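Local coordinates for protein light Chain (Clostridium botulinum, PDB 6BVD) that is the zinc metalloprotease light chain of a mosaic botulinum neurotoxin and probably cleaves a neuronal SNARE protein, as its relatives do, at residues A[127-132]-A[304-309]; A[198-203]-A[375-380]; A[233-238]-A[346-351]. One frame throughout, in Å; residues are numbered along the deposited sequence.

How the contacts relate
All three contacts lie in one zinc-protease fold and join parts of the chain far apart in sequence. The first segments come in the order 127-132, 198-203, 233-238, the second as 304-309, 346-351, 375-380, so the segments of contact 1 alternate along the chain with those of both others, while contact 3 falls wholly between the two segments of contact 2. Contacts 1 and 2 each pair strands, with centres about 45 Å apart on opposite sides of the chain's centre. Contact 3, centred about 26 Å from contact 1 and 27 Å from contact 2, sets the zinc-binding helix 222-237 against the C-terminal part of helix 338-348, beside the metal site; contact 1 is peripheral.

Contact 1 (A[127-132]-A[304-309]); sequences EEQFTT and VNTATA
Glu-128 O takes two backbone N-H groups of the partner segment, Asn-305 N at 2.8 Å in a nearly straight bond (163° at the hydrogen) and Thr-306 N at 3.3 Å in a longer, more bent one. One carbonyl oxygen thus accepts from two consecutive N-H groups where strand 306-307 begins. Two more bonds carry the pairing on: Phe-130 N gives to Thr-306 O at 2.8 Å, and Thr-308 N reaches Phe-130 O at 3.0 Å. Gln-129 pairs with Thr-306 and Phe-130 with Ala-307 in parallel register.

The two faces of this pairing differ in chemistry. On the face of Phe-130 and Ala-307, Val-304 CG1 sits over the middle of the Phe-130 ring, 3.7 Å from the ring centroid and only 5° off the normal, a CH-pi contact. That methyl is anti to the backbone N of Val-304 (chi1 168°); the other methyl, CG2, reaches toward Glu-127 O and the ring atom CE1 of Phe-130. Ala-307 CB adds a touch on Phe-130 CB at 3.9 Å. On the other face the aliphatic part of Gln-129 lies against Thr-306, CG to CG2, and its amide end meets Thr-308 CG2. Past the strands, the hydroxyls Thr-132 OG1 and Thr-308 OG1 hydrogen-bond at 2.6 Å, and Thr-132 OG1 also touches Ala-309 CB.

Further out, Ile-313, Phe-316 and Lys-317 of helix 313-323 and Leu-301 of helix 280-301 pack on the Phe-130 side chain. Lys-317 NZ also bonds to Val-304 O, and Ser-138 OG to Thr-132 O, tying both segments to their surroundings. With its centre about 29 Å from the chain's centre, this is a small peripheral two-stranded parallel sheet, which fastens the loop after helix 280-301 to the one that follows helix 104-115.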
loop_
_atom_site.group_PDB
_atom_site.type_symbol
_atom_site.label_atom_id
_atom_site.label_comp_id
_atom_site.label_asym_id
_atom_site.label_seq_id
_atom_site.Cartn_x
_atom_site.Cartn_y
_atom_site.Cartn_z
ATOM N N GLU A 127 33.225 -32.352 7.263
ATOM C CA GLU A 127 31.880 -32.807 7.641
ATOM C C GLU A 127 31.544 -32.529 9.117
ATOM O O GLU A 127 30.387 -32.279 9.439
ATOM C CB GLU A 127 31.721 -34.300 7.359
ATOM C CG GLU A 127 31.959 -34.636 5.871
ATOM C CD GLU A 127 31.599 -36.068 5.507
ATOM O OE1 GLU A 127 30.788 -36.690 6.227
ATOM O OE2 GLU A 127 32.125 -36.568 4.485
ATOM N N GLU A 128 32.556 -32.565 9.986
ATOM C CA GLU A 128 32.361 -32.356 11.437
ATOM C C GLU A 128 32.140 -30.911 11.845
ATOM O O GLU A 128 31.887 -30.601 13.017
ATOM C CB GLU A 128 33.574 -32.893 12.221
ATOM C CG GLU A 128 33.863 -34.340 11.981
ATOM C CD GLU A 128 34.600 -34.593 10.671
ATOM O OE1 GLU A 128 35.086 -33.620 10.039
ATOM O OE2 GLU A 128 34.635 -35.769 10.255
ATOM N N GLN A 129 32.221 -30.019 10.881
ATOM C CA GLN A 129 32.272 -28.597 11.161
ATOM C C GLN A 129 31.152 -27.843 10.480
ATOM O O GLN A 129 30.845 -28.117 9.312
ATOM C CB GLN A 129 33.618 -28.056 10.700
ATOM C CG GLN A 129 34.050 -26.772 11.327
ATOM C CD GLN A 129 35.431 -26.361 10.863
ATOM O OE1 GLN A 129 35.788 -26.547 9.701
ATOM N NE2 GLN A 129 36.211 -25.780 11.769
ATOM N N PHE A 130 30.506 -26.948 11.225
ATOM C CA PHE A 130 29.692 -25.885 10.629
ATOM C C PHE A 130 30.653 -24.800 10.154
ATOM O O PHE A 130 31.306 -24.134 10.976
ATOM C CB PHE A 130 28.679 -25.291 11.622
ATOM C CG PHE A 130 27.374 -26.061 11.718
ATOM C CD1 PHE A 130 26.921 -26.849 10.660
ATOM C CD2 PHE A 130 26.627 -26.020 12.890
ATOM C CE1 PHE A 130 25.716 -27.582 10.784
ATOM C CE2 PHE A 130 25.434 -26.728 13.019
ATOM C CZ PHE A 130 24.971 -27.506 11.957
ATOM N N THR A 131 30.771 -24.639 8.837
ATOM C CA THR A 131 31.714 -23.696 8.253
ATOM C C THR A 131 31.060 -22.371 7.809
ATOM O O THR A 131 30.193 -22.328 6.916
ATOM C CB THR A 131 32.442 -24.356 7.078
ATOM O OG1 THR A 131 33.157 -25.485 7.580
ATOM C CG2 THR A 131 33.402 -23.402 6.434
ATOM N N THR A 132 31.496 -21.288 8.444
ATOM C CA THR A 132 30.930 -19.976 8.220
ATOM C C THR A 132 31.879 -19.066 7.443
ATOM O O THR A 132 31.478 -18.036 6.960
ATOM C CB THR A 132 30.597 -19.262 9.546
ATOM O OG1 THR A 132 31.814 -18.996 10.248
ATOM C CG2 THR A 132 29.692 -20.110 10.395
ATOM N N VAL A 304 28.456 -33.238 12.953
ATOM C CA VAL A 304 28.872 -31.891 13.308
ATOM C C VAL A 304 29.094 -31.733 14.824
ATOM O O VAL A 304 28.210 -32.058 15.615
ATOM C CB VAL A 304 27.860 -30.849 12.816
ATOM C CG1 VAL A 304 28.143 -29.477 13.441
ATOM C CG2 VAL A 304 27.864 -30.776 11.283
ATOM N N ASN A 305 30.293 -31.291 15.217
ATOM C CA ASN A 305 30.567 -31.070 16.641
ATOM C C ASN A 305 31.287 -29.759 16.886
ATOM O O ASN A 305 31.661 -29.449 18.034
ATOM C CB ASN A 305 31.371 -32.218 17.253
ATOM C CG ASN A 305 32.744 -32.424 16.598
ATOM O OD1 ASN A 305 33.294 -31.548 15.921
ATOM N ND2 ASN A 305 33.319 -33.572 16.855
ATOM N N THR A 306 31.490 -28.978 15.835
ATOM C CA THR A 306 32.162 -27.698 16.026
ATOM C C THR A 306 31.783 -26.685 14.950
ATOM O O THR A 306 31.170 -27.040 13.928
ATOM C CB THR A 306 33.711 -27.899 16.065
ATOM O OG1 THR A 306 34.341 -26.739 16.609
ATOM C CG2 THR A 306 34.268 -28.195 14.697
ATOM N N ALA A 307 32.153 -25.422 15.153
ATOM C CA ALA A 307 31.813 -24.384 14.185
ATOM C C ALA A 307 32.995 -23.462 14.025
ATOM O O ALA A 307 33.824 -23.406 14.916
ATOM C CB ALA A 307 30.595 -23.609 14.624
ATOM N N THR A 308 33.080 -22.746 12.899
ATOM C CA THR A 308 34.179 -21.801 12.691
ATOM C C THR A 308 33.871 -20.431 13.280
ATOM O O THR A 308 34.646 -19.497 13.115
ATOM C CB THR A 308 34.517 -21.606 11.203
ATOM O OG1 THR A 308 33.366 -21.098 10.500
ATOM C CG2 THR A 308 34.987 -22.901 10.597
ATOM N N ALA A 309 32.746 -20.306 13.969
ATOM C CA ALA A 309 32.413 -19.045 14.603
ATOM C C ALA A 309 31.681 -19.312 15.887
ATOM O O ALA A 309 31.219 -20.433 16.134
ATOM C CB ALA A 309 31.569 -18.167 13.682
#

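Contact 2 (A[198-203]-A[375-380]); sequences SPEYAT and PFYLPN
Ala-202 and Phe-376 exchange two backbone hydrogen bonds: Phe-376 N gives to Ala-202 O at 2.8 Å, and Ala-202 N to Phe-376 O at 3.0 Å. Leu-378 N adds a third, to Glu-200 O at 2.9 Å, just beyond the non-hydrogen-bonded pair Tyr-201 and Tyr-377. The short strand segments run antiparallel at 142°, and their strands are neighbours in the five-stranded antiparallel sheet, where 428-429 flanks 373-377 and 215-219 flanks 201-208. A type I turn from Ser-198 to Tyr-201 leads into strand 201-208.

Among the aromatic contacts, Tyr-377 sets CD1 over one face of the Tyr-201 ring, nearer its rim, 3.5 Å from Tyr-201 CZ. The planes are 39° apart, and the Tyr-377 side chain runs beside that of Glu-200, pointing the same way. Tyr-79 meets Tyr-201 edge to face. Apolar packing elsewhere brings Ala-202 CB to Leu-378 CD1 at 3.9 Å.

Two waters link the segments. One donates to Glu-200 OE2 and to Leu-378 O, while a second joins Glu-200 OE1 to Tyr-377 OH at 2.7 Å from that hydroxyl. The buried carboxylate is also held by Tyr-79 OH and, in a salt bridge, by Lys-88.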
loop_
_atom_site.group_PDB
_atom_site.type_symbol
_atom_site.label_atom_id
_atom_site.label_comp_id
_atom_site.label_asym_id
_atom_site.label_seq_id
_atom_site.Cartn_x
_atom_site.Cartn_y
_atom_site.Cartn_z
ATOM N N SER A 198 15.697 -5.588 -13.045
ATOM C CA SER A 198 15.461 -4.317 -13.693
ATOM C C SER A 198 13.938 -4.117 -13.820
ATOM O O SER A 198 13.349 -4.545 -14.814
ATOM C CB SER A 198 16.137 -4.309 -15.071
ATOM O OG SER A 198 16.113 -3.054 -15.708
ATOM N N PRO A 199 13.299 -3.503 -12.796
ATOM C CA PRO A 199 11.823 -3.404 -12.762
ATOM C C PRO A 199 11.193 -2.456 -13.787
ATOM O O PRO A 199 10.002 -2.612 -14.108
ATOM C CB PRO A 199 11.537 -2.893 -11.339
ATOM C CG PRO A 199 12.760 -2.119 -10.983
ATOM C CD PRO A 199 13.923 -2.892 -11.601
ATOM N N GLU A 200 11.941 -1.474 -14.267
ATOM C CA GLU A 200 11.398 -0.470 -15.173
ATOM C C GLU A 200 11.435 -0.819 -16.666
ATOM O O GLU A 200 10.930 -0.048 -17.468
ATOM C CB GLU A 200 12.147 0.847 -14.985
ATOM C CG GLU A 200 11.971 1.447 -13.584
ATOM C CD GLU A 200 12.542 2.839 -13.485
ATOM O OE1 GLU A 200 13.782 2.987 -13.449
ATOM O OE2 GLU A 200 11.755 3.792 -13.473
ATOM N N TYR A 201 12.040 -1.940 -17.031
ATOM C CA TYR A 201 12.116 -2.354 -18.451
ATOM C C TYR A 201 11.487 -3.736 -18.589
ATOM O O TYR A 201 11.855 -4.667 -17.880
ATOM C CB TYR A 201 13.563 -2.322 -18.964
ATOM C CG TYR A 201 14.112 -0.900 -19.033
ATOM C CD1 TYR A 201 13.987 -0.131 -20.196
ATOM C CD2 TYR A 201 14.685 -0.303 -17.915
ATOM C CE1 TYR A 201 14.451 1.173 -20.254
ATOM C CE2 TYR A 201 15.151 1.001 -17.959
ATOM C CZ TYR A 201 15.036 1.731 -19.127
ATOM O OH TYR A 201 15.504 3.027 -19.149
ATOM N N ALA A 202 10.505 -3.857 -19.476
ATOM C CA ALA A 202 9.648 -5.025 -19.498
ATOM C C ALA A 202 9.319 -5.417 -20.925
ATOM O O ALA A 202 9.474 -4.616 -21.839
ATOM C CB ALA A 202 8.376 -4.745 -18.743
ATOM N N THR A 203 8.863 -6.650 -21.105
ATOM C CA THR A 203 8.360 -7.062 -22.396
ATOM C C THR A 203 6.865 -7.334 -22.248
ATOM O O THR A 203 6.353 -7.411 -21.132
ATOM C CB THR A 203 9.092 -8.314 -22.936
ATOM O OG1 THR A 203 9.012 -9.381 -21.974
ATOM C CG2 THR A 203 10.560 -7.999 -23.217
ATOM N N PRO A 375 11.135 -4.061 -26.513
ATOM C CA PRO A 375 10.740 -3.892 -25.113
ATOM C C PRO A 375 10.181 -2.510 -24.767
ATOM O O PRO A 375 10.202 -1.588 -25.591
ATOM C CB PRO A 375 12.054 -4.142 -24.364
ATOM C CG PRO A 375 13.081 -3.564 -25.242
ATOM C CD PRO A 375 12.594 -3.886 -26.684
ATOM N N PHE A 376 9.694 -2.392 -23.529
ATOM C CA PHE A 376 9.022 -1.196 -23.033
ATOM C C PHE A 376 9.671 -0.597 -21.786
ATOM O O PHE A 376 10.181 -1.316 -20.942
ATOM C CB PHE A 376 7.555 -1.515 -22.710
ATOM C CG PHE A 376 6.761 -1.972 -23.909
ATOM C CD1 PHE A 376 6.157 -1.049 -24.744
ATOM C CD2 PHE A 376 6.628 -3.312 -24.202
ATOM C CE1 PHE A 376 5.432 -1.462 -25.897
ATOM C CE2 PHE A 376 5.905 -3.728 -25.348
ATOM C CZ PHE A 376 5.308 -2.798 -26.173
ATOM N N TYR A 377 9.641 0.724 -21.696
ATOM C CA TYR A 377 9.948 1.411 -20.442
ATOM C C TYR A 377 8.638 1.664 -19.683
ATOM O O TYR A 377 7.627 2.034 -20.303
ATOM C CB TYR A 377 10.666 2.705 -20.746
ATOM C CG TYR A 377 11.010 3.582 -19.563
ATOM C CD1 TYR A 377 11.826 3.115 -18.540
ATOM C CD2 TYR A 377 10.578 4.901 -19.512
ATOM C CE1 TYR A 377 12.176 3.943 -17.478
ATOM C CE2 TYR A 377 10.914 5.729 -18.446
ATOM C CZ TYR A 377 11.711 5.241 -17.436
ATOM O OH TYR A 377 12.050 6.065 -16.392
ATOM N N LEU A 378 8.645 1.428 -18.368
ATOM C CA LEU A 378 7.496 1.676 -17.495
ATOM C C LEU A 378 7.786 2.873 -16.592
ATOM O O LEU A 378 8.322 2.694 -15.500
ATOM C CB LEU A 378 7.205 0.460 -16.620
ATOM C CG LEU A 378 7.212 -0.890 -17.323
ATOM C CD1 LEU A 378 6.924 -2.020 -16.376
ATOM C CD2 LEU A 378 6.205 -0.864 -18.457
ATOM N N PRO A 379 7.442 4.083 -17.043
ATOM C CA PRO A 379 7.848 5.337 -16.390
ATOM C C PRO A 379 7.175 5.658 -15.043
ATOM O O PRO A 379 7.753 6.469 -14.292
ATOM C CB PRO A 379 7.459 6.392 -17.420
ATOM C CG PRO A 379 6.299 5.783 -18.156
ATOM C CD PRO A 379 6.634 4.328 -18.254
ATOM N N ASN A 380 6.025 5.052 -14.739
ATOM C CA ASN A 380 5.250 5.470 -13.575
ATOM C C ASN A 380 4.780 4.387 -12.622
ATOM O O ASN A 380 3.630 4.413 -12.172
ATOM C CB ASN A 380 4.015 6.257 -14.045
ATOM C CG ASN A 380 4.381 7.454 -14.888
ATOM O OD1 ASN A 380 4.034 7.530 -16.076
ATOM N ND2 ASN A 380 5.123 8.383 -14.296
HETATM O O HOH W 1 9.071 3.329 -13.037
HETATM O O HOH W 2 13.973 5.691 -14.595
#

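Contact 3 (A[233-238]-A[346-351]); sequences VLHGLY and KKIYSF. With ACT (acetate ion), chain F.
His-235 NE2 shares a water with the partner segment. That water lies 2.6 Å from His-235 NE2, in the plane of the imidazole, and donates to Ile-348 O at 2.8 Å and to Phe-351 O, so it links the two segments at this point. The other ring nitrogen, ND1, gives a short, nearly straight hydrogen bond (2.6 Å, 175°) to OXT of an acetate ion, probably from the crystallisation liquor, which also bonds to His-232 ND1 and Ile-242 N. In this crystal the two in-plane partners, water and acetate, would hold the imidazole's rotation.

Tyr-349 lies over one face of this ring, offset toward its rim. The two planes are tilted by 24° and displaced, with little of one ring above the other, and CE1 of Tyr-349 comes 3.4 Å from His-235 NE2. The Tyr-349 hydroxyl is hydrogen-bonded to Thr-240 OG1. Ile-348 touches two rings of the other segment: CG2, anti to its backbone N, meets the edge of His-235, while an extended chi2 (170°) carries CD1 over the face of Tyr-238, 3.7 Å from CG, as a CH-pi contact. Leu-234 CD2 presses on Phe-351 CD2 at 3.5 Å.

At the outer end, Lys-347 NZ makes a weak hydrogen bond to Tyr-238 OH at 3.3 Å, and a water bridges the same two atoms. Glu-112 holds both more firmly, by a salt bridge to Lys-347 and a hydrogen bond to Tyr-238 OH.

Helix 222-237 is the HExxH helix of the zinc protease: His-228 and His-232 bind the zinc ion with Glu-266 of helix 264-270, and the His-235 side chain is about 8 Å from the metal. It packs against the C-terminal part of helix 338-348 and the residues after it, with helix 104-115 on Leu-234 and Phe-351, helix 264-270 on His-235 and Tyr-349, and strand 193-196 on Val-233 and Leu-237.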
loop_
_atom_site.group_PDB
_atom_site.type_symbol
_atom_site.label_atom_id
_atom_site.label_comp_id
_atom_site.label_asym_id
_atom_site.label_seq_id
_atom_site.Cartn_x
_atom_site.Cartn_y
_atom_site.Cartn_z
ATOM N N VAL A 233 15.856 -18.266 -6.974
ATOM C CA VAL A 233 16.611 -18.075 -5.712
ATOM C C VAL A 233 16.270 -19.211 -4.769
ATOM O O VAL A 233 17.125 -19.877 -4.212
ATOM C CB VAL A 233 16.233 -16.733 -5.057
ATOM C CG1 VAL A 233 16.789 -16.578 -3.570
ATOM C CG2 VAL A 233 16.606 -15.599 -5.929
ATOM N N LEU A 234 14.971 -19.468 -4.640
ATOM C CA LEU A 234 14.482 -20.509 -3.768
ATOM C C LEU A 234 15.067 -21.868 -4.100
ATOM O O LEU A 234 15.420 -22.643 -3.181
ATOM C CB LEU A 234 12.942 -20.571 -3.815
ATOM C CG LEU A 234 12.330 -21.476 -2.750
ATOM C CD1 LEU A 234 12.677 -20.961 -1.349
ATOM C CD2 LEU A 234 10.797 -21.510 -2.906
ATOM N N HIS A 235 15.157 -22.199 -5.390
ATOM C CA HIS A 235 15.764 -23.446 -5.769
ATOM C C HIS A 235 17.242 -23.437 -5.307
ATOM O O HIS A 235 17.747 -24.435 -4.819
ATOM C CB HIS A 235 15.673 -23.688 -7.300
ATOM C CG HIS A 235 14.245 -23.744 -7.807
ATOM N ND1 HIS A 235 13.895 -23.401 -9.100
ATOM C CD2 HIS A 235 13.114 -24.152 -7.204
ATOM C CE1 HIS A 235 12.589 -23.565 -9.258
ATOM N NE2 HIS A 235 12.081 -24.018 -8.125
ATOM N N GLY A 236 17.914 -22.312 -5.494
ATOM C CA GLY A 236 19.338 -22.238 -5.100
ATOM C C GLY A 236 19.540 -22.383 -3.570
ATOM O O GLY A 236 20.461 -23.032 -3.113
ATOM N N LEU A 237 18.660 -21.770 -2.799
ATOM C CA LEU A 237 18.734 -21.824 -1.330
ATOM C C LEU A 237 18.546 -23.256 -0.844
ATOM O O LEU A 237 19.169 -23.693 0.130
ATOM C CB LEU A 237 17.686 -20.888 -0.684
ATOM C CG LEU A 237 17.968 -19.391 -0.822
ATOM C CD1 LEU A 237 16.882 -18.541 -0.198
ATOM C CD2 LEU A 237 19.344 -19.021 -0.150
ATOM N N TYR A 238 17.681 -24.001 -1.539
ATOM C CA TYR A 238 17.469 -25.409 -1.244
ATOM C C TYR A 238 18.483 -26.335 -1.955
ATOM O O TYR A 238 18.426 -27.557 -1.810
ATOM C CB TYR A 238 16.010 -25.812 -1.603
ATOM C CG TYR A 238 15.040 -25.533 -0.475
ATOM C CD1 TYR A 238 14.944 -26.384 0.629
ATOM C CD2 TYR A 238 14.206 -24.407 -0.508
ATOM C CE1 TYR A 238 14.008 -26.115 1.683
ATOM C CE2 TYR A 238 13.311 -24.133 0.533
ATOM C CZ TYR A 238 13.202 -24.994 1.613
ATOM O OH TYR A 238 12.272 -24.691 2.611
ATOM N N LYS A 346 7.647 -31.375 -3.200
ATOM C CA LYS A 346 6.422 -30.856 -3.787
ATOM C C LYS A 346 6.276 -29.389 -3.430
ATOM O O LYS A 346 5.937 -28.572 -4.293
ATOM C CB LYS A 346 5.222 -31.681 -3.317
ATOM C CG LYS A 346 3.868 -31.244 -3.833
ATOM C CD LYS A 346 2.782 -32.132 -3.221
ATOM C CE LYS A 346 1.390 -31.772 -3.710
ATOM N NZ LYS A 346 0.419 -32.818 -3.251
ATOM N N LYS A 347 6.586 -29.042 -2.192
ATOM C CA LYS A 347 6.516 -27.681 -1.722
ATOM C C LYS A 347 7.475 -26.766 -2.456
ATOM O O LYS A 347 7.086 -25.716 -2.896
ATOM C CB LYS A 347 6.795 -27.614 -0.226
ATOM C CG LYS A 347 6.744 -26.224 0.360
ATOM C CD LYS A 347 7.175 -26.143 1.811
ATOM C CE LYS A 347 8.685 -26.149 1.955
ATOM N NZ LYS A 347 9.167 -25.744 3.293
ATOM N N ILE A 348 8.702 -27.205 -2.653
ATOM C CA ILE A 348 9.665 -26.391 -3.328
ATOM C C ILE A 348 9.177 -26.087 -4.730
ATOM O O ILE A 348 9.309 -24.999 -5.180
ATOM C CB ILE A 348 11.033 -27.076 -3.385
ATOM C CG1 ILE A 348 11.607 -27.247 -1.993
ATOM C CG2 ILE A 348 11.982 -26.313 -4.258
ATOM C CD1 ILE A 348 12.825 -28.106 -1.930
ATOM N N TYR A 349 8.604 -27.059 -5.400
ATOM C CA TYR A 349 8.170 -26.890 -6.759
ATOM C C TYR A 349 6.744 -26.434 -6.911
ATOM O O TYR A 349 6.250 -26.386 -7.979
ATOM C CB TYR A 349 8.515 -28.091 -7.640
ATOM C CG TYR A 349 9.981 -28.089 -7.871
ATOM C CD1 TYR A 349 10.541 -27.317 -8.869
ATOM C CD2 TYR A 349 10.818 -28.782 -7.026
ATOM C CE1 TYR A 349 11.897 -27.281 -9.052
ATOM C CE2 TYR A 349 12.173 -28.750 -7.199
ATOM C CZ TYR A 349 12.698 -27.997 -8.214
ATOM O OH TYR A 349 14.051 -27.966 -8.380
ATOM N N SER A 350 6.083 -26.187 -5.799
ATOM C CA SER A 350 4.782 -25.556 -5.792
ATOM C C SER A 350 4.782 -24.092 -6.218
ATOM O O SER A 350 3.806 -23.578 -6.659
ATOM C CB SER A 350 4.076 -25.752 -4.469
ATOM O OG SER A 350 4.558 -24.881 -3.513
ATOM N N PHE A 351 5.884 -23.418 -6.011
ATOM C CA PHE A 351 5.994 -22.019 -6.379
ATOM C C PHE A 351 6.249 -21.842 -7.885
ATOM O O PHE A 351 7.337 -22.139 -8.344
ATOM C CB PHE A 351 7.108 -21.374 -5.580
ATOM C CG PHE A 351 6.882 -21.456 -4.092
ATOM C CD1 PHE A 351 6.074 -20.531 -3.477
ATOM C CD2 PHE A 351 7.474 -22.453 -3.334
ATOM C CE1 PHE A 351 5.854 -20.585 -2.072
ATOM C CE2 PHE A 351 7.281 -22.523 -1.959
ATOM C CZ PHE A 351 6.454 -21.583 -1.326
HETATM C C ACT F . 16.703 -23.197 -11.303
HETATM O O ACT F . 17.022 -24.331 -10.881
HETATM O OXT ACT F . 15.660 -22.646 -10.888
HETATM C CH3 ACT F . 17.576 -22.496 -12.311
HETATM O O HOH W 3 9.477 -24.014 -7.819
HETATM O O HOH W 4 11.433 -26.657 4.755
#